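Local coordinates for Phospholipase/Carboxylesterase (Haliangium ochraceum, PDB 4Q82), which probably hydrolyses carboxylic ester bonds as a serine hydrolase with an alpha/beta fold, at residues A[172-177]-A[181-186]. Sequence-based numbering, arbitrary orientation.
Sequences WNYLRA and TTPIAA
Tyr174 reaches out from helix 167-178 to meet Thr182 in the loop that leads the chain back into the central sheet at strand 186-190. With CG anti to the backbone N (chi1 160°), the long phenol extends across to the loop, and its OH comes within 2.7 Å of Thr182 OG1. This is a hydrogen bond in which either hydroxyl could be the donor, and OG1 sits at the ring edge, near its plane. On the loop side, Thr182 OG1 also accepts a nearly straight bond from Ile184 N (3.2 Å). That second bond makes an ST turn, a role suited to threonine, whose hydroxyl can accept the Ile184 N-H while still meeting the tyrosine.

Apolar atoms lie beside this polar pair. Pro183 CD lies 3.5 Å from Tyr174 OH, and Ile184 CG2 approaches the ring obliquely, 4.2 Å from Tyr174 CE2. Ile184 holds CG1 between its backbone N and carbonyl carbon (chi1 74°), a setting that sends Ile184 CD1 to Leu175 CD2 at 3.9 Å, the two side chains crossing at about a right angle. Leucine and isoleucine, both branched, thus add a methyl-to-methyl contact beside the hydroxyl pair. Farther round, Tyr174 packs on Ile141, Arg142 and Leu145 of helix 138-151, and both it and Ile184 touch Leu161 of the neighbouring strand.

A phenylalanine in place of Tyr174 would keep the ring but would probably leave Thr182 OG1 without its cross-contact mate. In this helix-to-strand connection of the alpha/beta fold, the two hydroxyls of these buried residues are hydrogen-bonded to each other, and Thr182 OG1, gripped by two bonds, links the tyrosine's position to the shape of the turn.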
loop_
_atom_site.group_PDB
_atom_site.type_symbol
_atom_site.label_atom_id
_atom_site.label_comp_id
_atom_site.label_asym_id
_atom_site.label_seq_id
_atom_site.Cartn_x
_atom_site.Cartn_y
_atom_site.Cartn_z
ATOM N N TRP A 172 -8.467 -4.076 -1.085
ATOM C CA TRP A 172 -9.374 -5.053 -0.496
ATOM C C TRP A 172 -10.019 -5.903 -1.584
ATOM O O TRP A 172 -10.136 -7.132 -1.457
ATOM C CB TRP A 172 -10.471 -4.355 0.328
ATOM C CG TRP A 172 -10.104 -3.942 1.754
ATOM C CD1 TRP A 172 -9.980 -2.660 2.227
ATOM C CD2 TRP A 172 -9.870 -4.814 2.885
ATOM N NE1 TRP A 172 -9.702 -2.679 3.576
ATOM C CE2 TRP A 172 -9.630 -3.985 4.006
ATOM C CE3 TRP A 172 -9.884 -6.209 3.064
ATOM C CZ2 TRP A 172 -9.390 -4.499 5.281
ATOM C CZ3 TRP A 172 -9.622 -6.726 4.340
ATOM C CH2 TRP A 172 -9.370 -5.877 5.425
ATOM N N ASN A 173 -10.442 -5.258 -2.674
ATOM C CA ASN A 173 -11.079 -6.005 -3.760
ATOM C C ASN A 173 -10.081 -6.922 -4.459
ATOM O O ASN A 173 -10.440 -7.997 -4.963
ATOM C CB ASN A 173 -11.703 -5.048 -4.757
ATOM C CG ASN A 173 -13.049 -4.559 -4.290
ATOM O OD1 ASN A 173 -13.756 -5.276 -3.562
ATOM N ND2 ASN A 173 -13.425 -3.353 -4.704
ATOM N N TYR A 174 -8.830 -6.478 -4.488
ATOM C CA TYR A 174 -7.750 -7.301 -5.032
ATOM C C TYR A 174 -7.623 -8.597 -4.233
ATOM O O TYR A 174 -7.507 -9.692 -4.804
ATOM C CB TYR A 174 -6.425 -6.532 -5.017
ATOM C CG TYR A 174 -5.214 -7.435 -5.103
ATOM C CD1 TYR A 174 -4.818 -7.996 -6.327
ATOM C CD2 TYR A 174 -4.463 -7.738 -3.959
ATOM C CE1 TYR A 174 -3.717 -8.848 -6.411
ATOM C CE2 TYR A 174 -3.345 -8.601 -4.038
ATOM C CZ TYR A 174 -2.982 -9.139 -5.261
ATOM O OH TYR A 174 -1.883 -9.978 -5.343
ATOM N N LEU A 175 -7.651 -8.464 -2.906
ATOM C CA LEU A 175 -7.583 -9.634 -2.042
ATOM C C LEU A 175 -8.820 -10.515 -2.213
ATOM O O LEU A 175 -8.730 -11.737 -2.194
ATOM C CB LEU A 175 -7.414 -9.212 -0.576
ATOM C CG LEU A 175 -6.051 -8.634 -0.210
ATOM C CD1 LEU A 175 -6.080 -8.102 1.227
ATOM C CD2 LEU A 175 -4.961 -9.691 -0.380
ATOM N N ARG A 176 -9.978 -9.904 -2.406
ATOM C CA ARG A 176 -11.181 -10.703 -2.601
ATOM C C ARG A 176 -11.079 -11.561 -3.860
ATOM O O ARG A 176 -11.480 -12.742 -3.876
ATOM C CB ARG A 176 -12.419 -9.813 -2.684
ATOM C CG ARG A 176 -13.668 -10.644 -2.871
ATOM C CD ARG A 176 -14.908 -9.811 -3.108
ATOM N NE ARG A 176 -16.065 -10.701 -3.230
ATOM C CZ ARG A 176 -17.278 -10.307 -3.600
ATOM N NH1 ARG A 176 -17.497 -9.035 -3.898
ATOM N NH2 ARG A 176 -18.264 -11.190 -3.677
ATOM N N ALA A 177 -10.533 -10.977 -4.921
ATOM C CA ALA A 177 -10.477 -11.670 -6.204
ATOM C C ALA A 177 -9.346 -12.676 -6.260
ATOM O O ALA A 177 -9.478 -13.724 -6.888
ATOM C CB ALA A 177 -10.331 -10.671 -7.347
ATOM N N THR A 181 -4.177 -16.808 -4.949
ATOM C CA THR A 181 -2.943 -16.760 -5.731
ATOM C C THR A 181 -2.028 -15.596 -5.362
ATOM O O THR A 181 -0.912 -15.500 -5.863
ATOM C CB THR A 181 -3.224 -16.653 -7.234
ATOM O OG1 THR A 181 -3.963 -15.449 -7.481
ATOM C CG2 THR A 181 -4.008 -17.857 -7.732
ATOM N N THR A 182 -2.497 -14.695 -4.511
ATOM C CA THR A 182 -1.687 -13.511 -4.220
ATOM C C THR A 182 -0.318 -13.858 -3.641
ATOM O O THR A 182 -0.188 -14.701 -2.752
ATOM C CB THR A 182 -2.392 -12.542 -3.260
ATOM O OG1 THR A 182 -1.570 -11.383 -3.092
ATOM C CG2 THR A 182 -2.642 -13.171 -1.891
ATOM N N PRO A 183 0.721 -13.211 -4.175
ATOM C CA PRO A 183 2.077 -13.346 -3.648
ATOM C C PRO A 183 2.365 -12.432 -2.445
ATOM O O PRO A 183 3.474 -12.537 -1.909
ATOM C CB PRO A 183 2.941 -12.926 -4.836
ATOM C CG PRO A 183 2.111 -11.842 -5.478
ATOM C CD PRO A 183 0.679 -12.345 -5.368
ATOM N N ILE A 184 1.438 -11.566 -2.024
ATOM C CA ILE A 184 1.837 -10.552 -1.031
ATOM C C ILE A 184 2.060 -11.165 0.357
ATOM O O ILE A 184 1.490 -12.204 0.700
ATOM C CB ILE A 184 0.831 -9.363 -0.920
ATOM C CG1 ILE A 184 -0.458 -9.744 -0.192
ATOM C CG2 ILE A 184 0.522 -8.788 -2.288
ATOM C CD1 ILE A 184 -1.294 -8.505 0.233
ATOM N N ALA A 185 2.934 -10.517 1.126
ATOM C CA ALA A 185 3.270 -10.916 2.482
ATOM C C ALA A 185 2.431 -10.219 3.546
ATOM O O ALA A 185 2.292 -10.738 4.648
ATOM C CB ALA A 185 4.751 -10.643 2.756
ATOM N N ALA A 186 1.919 -9.028 3.239
ATOM C CA ALA A 186 1.112 -8.246 4.206
ATOM C C ALA A 186 0.516 -7.024 3.533
ATOM O O ALA A 186 1.003 -6.594 2.482
ATOM C CB ALA A 186 1.946 -7.801 5.410
#